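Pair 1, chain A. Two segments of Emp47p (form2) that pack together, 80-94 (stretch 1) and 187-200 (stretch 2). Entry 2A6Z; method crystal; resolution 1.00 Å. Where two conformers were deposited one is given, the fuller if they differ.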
# COMPACT_ATOMS: atom_id res chain seq x y z
N GLY A 80 1.61 7.27 13.02
CA GLY A 80 0.83 7.09 11.80
C GLY A 80 1.61 6.20 10.79
O GLY A 80 2.70 5.72 11.05
N GLY A 81 1.00 6.04 9.62
CA GLY A 81 1.67 5.33 8.53
C GLY A 81 0.68 5.00 7.45
O GLY A 81 -0.55 5.19 7.61
N ILE A 82 1.24 4.54 6.35
CA ILE A 82 0.44 4.16 5.16
C ILE A 82 0.84 2.73 4.79
O ILE A 82 2.03 2.40 4.77
CB ILE A 82 0.61 5.16 3.99
CG1 ILE A 82 -0.25 4.76 2.78
CG2 ILE A 82 2.07 5.38 3.58
CD1 ILE A 82 -0.36 5.81 1.71
N SER A 83 -0.18 1.92 4.56
CA SER A 83 0.02 0.49 4.25
C SER A 83 -0.62 0.15 2.91
O SER A 83 -1.75 0.54 2.60
CB SER A 83 -0.66 -0.35 5.30
OG SER A 83 0.08 -0.40 6.51
N PHE A 84 0.14 -0.62 2.13
CA PHE A 84 -0.28 -1.13 0.82
C PHE A 84 -0.44 -2.63 0.94
O PHE A 84 0.46 -3.29 1.45
CB PHE A 84 0.75 -0.77 -0.27
CG PHE A 84 1.05 0.70 -0.34
CD1 PHE A 84 0.37 1.53 -1.20
CD2 PHE A 84 2.06 1.27 0.46
CE1 PHE A 84 0.63 2.88 -1.27
CE2 PHE A 84 2.31 2.62 0.43
CZ PHE A 84 1.59 3.43 -0.46
N TRP A 85 -1.58 -3.14 0.49
CA TRP A 85 -1.98 -4.50 0.82
C TRP A 85 -2.13 -5.39 -0.42
O TRP A 85 -2.61 -4.91 -1.46
CB TRP A 85 -3.33 -4.49 1.53
CG TRP A 85 -3.35 -3.66 2.79
CD1 TRP A 85 -3.70 -2.33 2.87
CD2 TRP A 85 -3.02 -4.10 4.12
NE1 TRP A 85 -3.61 -1.91 4.20
CE2 TRP A 85 -3.21 -2.97 4.96
CE3 TRP A 85 -2.61 -5.32 4.67
CZ2 TRP A 85 -2.99 -3.03 6.36
CZ3 TRP A 85 -2.41 -5.37 6.04
CH2 TRP A 85 -2.59 -4.24 6.87
N PHE A 86 -1.80 -6.64 -0.25
CA PHE A 86 -2.06 -7.69 -1.23
C PHE A 86 -2.41 -8.95 -0.41
O PHE A 86 -1.52 -9.64 0.04
CB PHE A 86 -0.82 -7.87 -2.13
CG PHE A 86 -0.98 -8.99 -3.16
CD1 PHE A 86 -1.79 -8.75 -4.28
CD2 PHE A 86 -0.35 -10.23 -3.03
CE1 PHE A 86 -1.97 -9.73 -5.26
CE2 PHE A 86 -0.52 -11.18 -3.99
CZ PHE A 86 -1.31 -10.93 -5.12
N VAL A 87 -3.71 -9.14 -0.19
CA VAL A 87 -4.12 -10.09 0.86
C VAL A 87 -5.33 -10.95 0.40
O VAL A 87 -6.23 -10.45 -0.27
CB VAL A 87 -4.48 -9.39 2.20
CG1 VAL A 87 -3.26 -8.59 2.73
CG2 VAL A 87 -5.66 -8.45 2.08
N GLN A 88 -5.32 -12.20 0.80
CA GLN A 88 -6.42 -13.10 0.37
C GLN A 88 -7.64 -12.87 1.24
O GLN A 88 -7.58 -12.95 2.45
CB GLN A 88 -6.00 -14.55 0.54
CG GLN A 88 -4.90 -15.07 -0.27
CD GLN A 88 -4.56 -16.50 0.19
OE1 GLN A 88 -5.42 -17.38 0.14
NE2 GLN A 88 -3.31 -16.66 0.63
N ASP A 89 -8.78 -12.61 0.60
CA ASP A 89 -10.07 -12.49 1.30
C ASP A 89 -11.16 -12.60 0.22
O ASP A 89 -10.89 -12.38 -0.95
CB ASP A 89 -10.15 -11.20 2.07
CG ASP A 89 -11.08 -11.19 3.26
OD1 ASP A 89 -12.05 -11.96 3.21
OD2 ASP A 89 -10.82 -10.47 4.22
N SER A 90 -12.35 -12.91 0.64
CA SER A 90 -13.49 -13.02 -0.29
C SER A 90 -14.21 -11.70 -0.44
O SER A 90 -15.20 -11.61 -1.21
CB SER A 90 -14.42 -14.14 0.21
OG SER A 90 -14.87 -13.75 1.51
N ASN A 91 -13.84 -10.68 0.31
CA ASN A 91 -14.42 -9.36 0.21
C ASN A 91 -13.34 -8.36 0.55
O ASN A 91 -12.25 -8.75 1.02
CB ASN A 91 -15.59 -9.19 1.21
CG ASN A 91 -15.35 -10.03 2.44
OD1 ASN A 91 -15.92 -11.13 2.55
ND2 ASN A 91 -14.52 -9.53 3.36
N ILE A 92 -13.60 -7.08 0.42
CA ILE A 92 -12.69 -6.10 1.00
C ILE A 92 -12.51 -6.43 2.47
O ILE A 92 -13.53 -6.69 3.15
CB ILE A 92 -13.24 -4.67 0.80
CG1 ILE A 92 -13.29 -4.26 -0.68
CG2 ILE A 92 -12.48 -3.64 1.64
CD1 ILE A 92 -13.97 -2.94 -0.97
N PRO A 93 -11.29 -6.49 2.98
CA PRO A 93 -11.14 -6.97 4.35
C PRO A 93 -11.92 -6.13 5.34
O PRO A 93 -11.92 -4.89 5.27
CB PRO A 93 -9.61 -6.85 4.56
CG PRO A 93 -9.08 -7.09 3.17
CD PRO A 93 -10.00 -6.27 2.28
N ARG A 94 -12.56 -6.82 6.30
CA ARG A 94 -13.35 -6.09 7.27
C ARG A 94 -12.54 -5.42 8.38
O ARG A 94 -12.92 -4.38 8.93
CB ARG A 94 -14.35 -7.12 7.89
CG ARG A 94 -15.40 -7.65 6.87
CD ARG A 94 -16.29 -8.70 7.57
NE ARG A 94 -17.10 -9.40 6.59
CZ ARG A 94 -16.84 -10.47 5.85
NH1 ARG A 94 -17.78 -10.90 5.00
NH2 ARG A 94 -15.71 -11.17 5.91
N ARG A 187 6.23 -17.62 -1.70
CA ARG A 187 5.51 -18.24 -2.83
C ARG A 187 4.06 -18.08 -2.50
O ARG A 187 3.48 -18.88 -1.74
CB ARG A 187 5.87 -19.71 -3.05
CG ARG A 187 7.40 -19.84 -3.28
CD ARG A 187 7.81 -21.22 -3.74
NE ARG A 187 7.60 -22.24 -2.69
CZ ARG A 187 7.99 -23.49 -2.79
NH1 ARG A 187 8.56 -23.87 -3.92
NH2 ARG A 187 7.81 -24.39 -1.86
N PHE A 188 3.41 -17.06 -3.02
CA PHE A 188 2.01 -16.81 -2.74
C PHE A 188 1.14 -17.92 -3.30
O PHE A 188 1.31 -18.33 -4.47
CB PHE A 188 1.52 -15.52 -3.39
CG PHE A 188 2.12 -14.25 -2.79
CD1 PHE A 188 1.75 -13.82 -1.52
CD2 PHE A 188 2.99 -13.47 -3.53
CE1 PHE A 188 2.26 -12.63 -1.00
CE2 PHE A 188 3.52 -12.29 -3.00
CZ PHE A 188 3.16 -11.87 -1.73
N PRO A 189 0.17 -18.42 -2.56
CA PRO A 189 -0.75 -19.43 -3.12
C PRO A 189 -1.84 -18.74 -3.92
O PRO A 189 -2.15 -17.55 -3.82
CB PRO A 189 -1.34 -20.10 -1.87
CG PRO A 189 -1.36 -18.94 -0.88
CD PRO A 189 -0.11 -18.15 -1.13
N SER A 190 -2.50 -19.54 -4.76
CA SER A 190 -3.54 -19.03 -5.63
C SER A 190 -4.80 -18.69 -4.83
O SER A 190 -5.03 -19.20 -3.75
CB SER A 190 -3.84 -20.06 -6.74
OG SER A 190 -4.56 -19.42 -7.76
N GLY A 191 -5.59 -17.84 -5.39
CA GLY A 191 -6.85 -17.44 -4.79
C GLY A 191 -7.14 -16.00 -5.13
O GLY A 191 -6.49 -15.36 -5.95
N SER A 192 -8.19 -15.49 -4.50
CA SER A 192 -8.63 -14.16 -4.76
C SER A 192 -8.01 -13.16 -3.79
O SER A 192 -8.24 -13.28 -2.56
CB SER A 192 -10.19 -14.10 -4.61
OG SER A 192 -10.64 -12.85 -5.09
N TYR A 193 -7.24 -12.22 -4.34
CA TYR A 193 -6.56 -11.24 -3.53
C TYR A 193 -7.17 -9.87 -3.61
O TYR A 193 -7.63 -9.41 -4.67
CB TYR A 193 -5.06 -11.13 -3.95
CG TYR A 193 -4.26 -12.31 -3.53
CD1 TYR A 193 -4.28 -13.56 -4.17
CD2 TYR A 193 -3.39 -12.17 -2.42
CE1 TYR A 193 -3.51 -14.60 -3.70
CE2 TYR A 193 -2.63 -13.21 -1.98
CZ TYR A 193 -2.64 -14.44 -2.60
OH TYR A 193 -1.89 -15.47 -2.16
N ARG A 194 -7.15 -9.23 -2.46
CA ARG A 194 -7.63 -7.87 -2.29
C ARG A 194 -6.43 -6.92 -2.31
O ARG A 194 -5.41 -7.19 -1.70
CB ARG A 194 -8.42 -7.72 -0.98
CG ARG A 194 -9.45 -8.80 -0.74
CD ARG A 194 -10.38 -9.08 -1.91
NE ARG A 194 -11.09 -7.88 -2.37
CZ ARG A 194 -12.33 -7.92 -2.84
NH1 ARG A 194 -13.04 -9.02 -2.95
NH2 ARG A 194 -12.87 -6.77 -3.23
N ILE A 195 -6.59 -5.80 -3.03
CA ILE A 195 -5.54 -4.83 -3.31
C ILE A 195 -6.07 -3.49 -2.88
O ILE A 195 -7.19 -3.09 -3.28
CB ILE A 195 -5.21 -4.84 -4.83
CG1 ILE A 195 -4.57 -6.18 -5.22
CG2 ILE A 195 -4.36 -3.64 -5.20
CD1 ILE A 195 -4.63 -6.43 -6.71
N GLY A 196 -5.30 -2.78 -2.05
CA GLY A 196 -5.76 -1.49 -1.57
C GLY A 196 -4.68 -0.84 -0.74
O GLY A 196 -3.57 -1.34 -0.58
N VAL A 197 -5.04 0.31 -0.22
CA VAL A 197 -4.14 1.16 0.56
C VAL A 197 -4.95 1.78 1.70
O VAL A 197 -6.12 2.13 1.54
CB VAL A 197 -3.44 2.22 -0.31
CG1 VAL A 197 -4.47 3.13 -1.00
CG2 VAL A 197 -2.44 3.04 0.48
N THR A 198 -4.31 1.86 2.87
CA THR A 198 -4.98 2.37 4.06
C THR A 198 -3.97 3.26 4.78
O THR A 198 -2.74 3.08 4.68
CB THR A 198 -5.46 1.24 4.98
OG1 THR A 198 -4.35 0.50 5.49
CG2 THR A 198 -6.37 0.27 4.25
N ALA A 199 -4.47 4.21 5.57
CA ALA A 199 -3.53 5.07 6.31
C ALA A 199 -4.24 5.63 7.53
O ALA A 199 -5.46 5.72 7.61
CB ALA A 199 -2.96 6.20 5.48
N GLN A 200 -3.38 6.04 8.49
CA GLN A 200 -3.81 6.75 9.68
C GLN A 200 -2.72 7.76 10.01
O GLN A 200 -1.53 7.48 9.77
CB GLN A 200 -4.05 5.80 10.86
CG GLN A 200 -2.72 5.22 11.40
CD GLN A 200 -2.86 4.12 12.41
OE1 GLN A 200 -3.91 3.43 12.36
NE2 GLN A 200 -1.83 4.00 13.26
O HOH W 1 -1.09 -15.22 0.73
O HOH W 2 -12.18 -11.72 -3.20

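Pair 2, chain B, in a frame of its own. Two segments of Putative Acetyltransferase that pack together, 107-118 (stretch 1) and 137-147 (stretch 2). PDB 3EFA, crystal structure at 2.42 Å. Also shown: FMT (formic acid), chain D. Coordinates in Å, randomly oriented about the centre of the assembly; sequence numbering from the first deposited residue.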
# COMPACT_ATOMS: atom_id res chain seq x y z
N HIS B 107 6.38 -4.44 11.64
CA HIS B 107 5.06 -4.08 11.15
C HIS B 107 4.32 -5.26 10.54
O HIS B 107 4.90 -6.06 9.80
CB HIS B 107 5.17 -2.95 10.12
CG HIS B 107 5.63 -1.65 10.70
ND1 HIS B 107 6.96 -1.32 10.83
CD2 HIS B 107 4.93 -0.60 11.18
CE1 HIS B 107 7.06 -0.12 11.37
NE2 HIS B 107 5.84 0.34 11.59
N GLY B 108 3.03 -5.35 10.86
CA GLY B 108 2.15 -6.32 10.22
C GLY B 108 1.52 -5.70 8.99
O GLY B 108 1.31 -4.48 8.93
N GLU B 109 1.20 -6.55 8.01
CA GLU B 109 0.62 -6.09 6.76
C GLU B 109 -0.47 -7.06 6.30
O GLU B 109 -0.26 -8.29 6.27
CB GLU B 109 1.71 -5.95 5.68
CG GLU B 109 1.19 -5.58 4.27
CD GLU B 109 2.31 -5.35 3.25
OE1 GLU B 109 2.61 -6.27 2.45
OE2 GLU B 109 2.90 -4.24 3.24
N ILE B 110 -1.63 -6.51 5.92
CA ILE B 110 -2.76 -7.31 5.45
C ILE B 110 -3.32 -6.75 4.15
O ILE B 110 -3.53 -5.54 4.05
CB ILE B 110 -3.93 -7.31 6.48
CG1 ILE B 110 -3.49 -7.90 7.82
CG2 ILE B 110 -5.19 -8.01 5.89
CD1 ILE B 110 -3.23 -9.38 7.80
N HIS B 111 -3.57 -7.61 3.16
CA HIS B 111 -4.34 -7.18 1.98
C HIS B 111 -5.73 -7.82 2.07
O HIS B 111 -5.98 -8.86 1.48
CB HIS B 111 -3.67 -7.58 0.64
CG HIS B 111 -2.40 -6.83 0.34
ND1 HIS B 111 -1.72 -6.97 -0.86
CD2 HIS B 111 -1.69 -5.93 1.06
CE1 HIS B 111 -0.65 -6.20 -0.85
NE2 HIS B 111 -0.61 -5.55 0.30
N GLY B 112 -6.64 -7.21 2.82
CA GLY B 112 -7.91 -7.86 3.13
C GLY B 112 -9.07 -7.51 2.21
O GLY B 112 -9.04 -6.52 1.47
N GLU B 113 -10.11 -8.34 2.27
CA GLU B 113 -11.34 -8.07 1.54
C GLU B 113 -12.01 -6.89 2.22
O GLU B 113 -11.91 -6.74 3.44
CB GLU B 113 -12.26 -9.31 1.52
CG GLU B 113 -11.60 -10.53 0.88
CD GLU B 113 -12.54 -11.74 0.76
OE1 GLU B 113 -12.12 -12.86 1.13
OE2 GLU B 113 -13.68 -11.57 0.28
N LEU B 114 -12.68 -6.04 1.45
CA LEU B 114 -13.30 -4.84 2.03
C LEU B 114 -14.20 -5.17 3.22
O LEU B 114 -14.20 -4.47 4.23
CB LEU B 114 -14.07 -4.04 0.98
CG LEU B 114 -14.62 -2.71 1.50
CD1 LEU B 114 -13.51 -1.86 2.10
CD2 LEU B 114 -15.36 -1.95 0.41
N THR B 115 -14.96 -6.26 3.10
CA THR B 115 -15.89 -6.68 4.15
C THR B 115 -15.24 -7.01 5.50
O THR B 115 -15.92 -7.08 6.52
CB THR B 115 -16.73 -7.90 3.69
OG1 THR B 115 -17.40 -8.46 4.82
CG2 THR B 115 -15.84 -8.96 3.06
N ALA B 116 -13.92 -7.19 5.52
CA ALA B 116 -13.23 -7.51 6.77
C ALA B 116 -12.57 -6.30 7.44
O ALA B 116 -11.88 -6.45 8.45
CB ALA B 116 -12.20 -8.62 6.53
N GLN B 117 -12.78 -5.11 6.90
CA GLN B 117 -12.09 -3.93 7.40
C GLN B 117 -12.22 -3.78 8.93
O GLN B 117 -11.21 -3.65 9.63
CB GLN B 117 -12.55 -2.65 6.65
CG GLN B 117 -11.98 -1.36 7.23
CD GLN B 117 -12.13 -0.14 6.30
OE1 GLN B 117 -12.37 -0.28 5.09
NE2 GLN B 117 -11.96 1.06 6.86
N ARG B 118 -13.45 -3.82 9.43
CA ARG B 118 -13.72 -3.57 10.85
C ARG B 118 -13.05 -4.58 11.76
O ARG B 118 -12.49 -4.22 12.80
CB ARG B 118 -15.22 -3.56 11.15
CG ARG B 118 -15.53 -3.32 12.63
CD ARG B 118 -17.03 -3.37 12.93
NE ARG B 118 -17.39 -2.96 14.29
CZ ARG B 118 -16.78 -2.02 15.01
NH1 ARG B 118 -15.74 -1.35 14.52
NH2 ARG B 118 -17.22 -1.73 16.23
N ALA B 137 -12.81 -8.32 -7.19
CA ALA B 137 -13.47 -7.82 -5.97
C ALA B 137 -12.60 -6.86 -5.14
O ALA B 137 -11.37 -6.88 -5.25
CB ALA B 137 -13.94 -9.00 -5.12
N PRO B 138 -13.24 -6.02 -4.29
CA PRO B 138 -12.59 -4.92 -3.54
C PRO B 138 -11.63 -5.35 -2.41
O PRO B 138 -11.96 -6.20 -1.57
CB PRO B 138 -13.77 -4.14 -2.93
CG PRO B 138 -15.01 -4.79 -3.45
CD PRO B 138 -14.66 -6.16 -3.91
N VAL B 139 -10.45 -4.72 -2.40
CA VAL B 139 -9.41 -4.98 -1.43
C VAL B 139 -8.95 -3.68 -0.76
O VAL B 139 -9.04 -2.61 -1.35
CB VAL B 139 -8.18 -5.60 -2.11
CG1 VAL B 139 -7.38 -6.45 -1.13
CG2 VAL B 139 -8.62 -6.43 -3.30
N VAL B 140 -8.47 -3.77 0.48
CA VAL B 140 -7.85 -2.63 1.15
C VAL B 140 -6.50 -3.01 1.72
O VAL B 140 -6.32 -4.11 2.23
CB VAL B 140 -8.73 -2.05 2.28
CG1 VAL B 140 -9.79 -1.09 1.71
CG2 VAL B 140 -9.36 -3.17 3.13
N ILE B 141 -5.54 -2.10 1.62
CA ILE B 141 -4.20 -2.32 2.16
C ILE B 141 -4.14 -1.79 3.59
O ILE B 141 -4.43 -0.62 3.83
CB ILE B 141 -3.14 -1.62 1.27
CG1 ILE B 141 -3.41 -1.89 -0.21
CG2 ILE B 141 -1.72 -2.04 1.65
CD1 ILE B 141 -3.27 -3.34 -0.61
N MSE B 142 -3.76 -2.65 4.54
CA MSE B 142 -3.77 -2.29 5.96
C MSE B 142 -2.43 -2.54 6.66
O MSE B 142 -1.73 -3.50 6.36
CB MSE B 142 -4.91 -3.03 6.70
CG MSE B 142 -6.28 -2.91 6.02
SE MSE B 142 -7.84 -3.61 7.03
CE MSE B 142 -7.87 -2.24 8.44
N HIS B 143 -2.07 -1.66 7.60
CA HIS B 143 -0.84 -1.83 8.36
C HIS B 143 -1.07 -1.69 9.87
O HIS B 143 -2.06 -1.13 10.33
CB HIS B 143 0.26 -0.88 7.87
CG HIS B 143 0.77 -1.22 6.50
ND1 HIS B 143 0.35 -0.56 5.36
CD2 HIS B 143 1.63 -2.18 6.08
CE1 HIS B 143 0.94 -1.09 4.30
NE2 HIS B 143 1.72 -2.08 4.71
N LYS B 144 -0.13 -2.23 10.64
CA LYS B 144 -0.16 -2.14 12.09
C LYS B 144 1.27 -2.14 12.62
O LYS B 144 2.10 -2.92 12.16
CB LYS B 144 -0.92 -3.33 12.69
CG LYS B 144 -0.83 -3.41 14.21
CD LYS B 144 -1.58 -4.61 14.79
CE LYS B 144 -1.46 -4.62 16.31
NZ LYS B 144 -2.10 -5.80 16.95
N GLN B 145 1.56 -1.27 13.58
CA GLN B 145 2.85 -1.34 14.27
C GLN B 145 2.83 -2.49 15.28
O GLN B 145 1.90 -2.61 16.07
CB GLN B 145 3.16 -0.02 14.98
CG GLN B 145 4.53 -0.01 15.67
CD GLN B 145 5.09 1.40 15.86
OE1 GLN B 145 4.57 2.38 15.31
NE2 GLN B 145 6.17 1.51 16.63
N LEU B 146 3.85 -3.33 15.23
CA LEU B 146 3.94 -4.45 16.17
C LEU B 146 4.77 -4.11 17.41
O LEU B 146 5.88 -3.58 17.30
CB LEU B 146 4.51 -5.69 15.48
CG LEU B 146 3.78 -6.16 14.22
CD1 LEU B 146 4.46 -7.40 13.67
CD2 LEU B 146 2.31 -6.44 14.51
N LEU B 147 4.22 -4.41 18.58
CA LEU B 147 4.89 -4.10 19.84
C LEU B 147 4.83 -5.27 20.81
O LEU B 147 5.70 -6.14 20.78
CB LEU B 147 4.28 -2.85 20.48
CG LEU B 147 4.47 -1.56 19.67
CD1 LEU B 147 3.49 -0.49 20.13
CD2 LEU B 147 5.92 -1.08 19.76
C FMT D . -1.46 0.87 13.87
O1 FMT D . -0.27 1.03 14.18
O2 FMT D . -1.96 1.23 12.80

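Both pairs are two antiparallel strands joined edge to edge, and 14 central residues superpose with an RMSD of 0.7 Å on N, CA and C. The strand axes run at 159° in pair 1 (81-88 against 192-200) and 162° in pair 2 (107-113 against 139-145), with closest approaches of 4.3 and 4.7 Å. The register is the same: S83(A)-T198(A), W85(A)-G196(A) and V87(A)-R194(A) fall on G108(B)-K144(B), I110(B)-M142(B) and G112(B)-V140(B), all hydrogen-bonded pairs. In the middle rung, W85(A) N donates to G196(A) O at 2.9 Å, but the return bond from G196(A) N to W85(A) O is weak at 3.5 Å; in pair 2, I110(B) N to M142(B) O is 3.0 Å and M142(B) N to I110(B) O is 2.9 Å. At the end near the loop the ladders close alike: D89(A) N donates to S192(A) O at 3.3 Å, and at the matching positions L114(B) N donates to P138(B) O at 3.1 Å.

Side chains differ clearly on the face carrying F84(A), F86(A) and V197(A), matched by E109(B), H111(B) and H143(B). At F84(A) and V197(A) pair 1 makes an apolar contact, F84(A) CE1 lying 3.5 Å from V197(A) CG2. Pair 2 puts a polar couple at the same two positions: H143(B) NE2 donates to E109(B) OE2 at 2.9 Å, the carboxylate oxygen meeting the imidazole at its edge. One rung on, I195(A) and I141(B) coincide almost exactly, yet they meet their rings differently. I195(A) CG1 lies at the edge of the F86(A) ring, 3.9 Å from CD1 of F86(A), whereas I141(B) CD1 sits over the face of the H111(B) ring, 3.5 Å from its centroid. The face of F86(A) is instead taken by Y193(A), in an offset stack with centroids 4.2 Å apart and planes at 8°; Q88(A) CG covers the opposite face of the tyrosine, 3.6 Å from its centroid. V139(B) and E113(B), at the matching positions, build no such layer, and their side chains diverge.

On the other face, W85(A) NE1 donates to T198(A) OG1 at 2.8 Å, a diagonal link past G196(A), which has no side chain. In pair 2 the glycine position holds a selenomethionine: M142(B) CB lies 4.4 Å from I110(B) CB, and M142(B) CE extends to within 3.8 Å of Q117(B) O. Pair 2 has glycines at two other places on this face, G108(B) and G112(B), where pair 1 has S83(A) and V87(A).

R194(A), with 147 Å² covered by the other stretch, packs against the loop that follows the first strand, D89(A) to P93(A). Its guanidinium has N91(A) CA and I92(A) N over one face, and a water joins R194(A) NH1 (2.8 Å) to D89(A) O (2.7 Å). At the matching position V140(B) has less covered, 75 Å², and its CG1 lies 3.8 Å from L114(B) CD1.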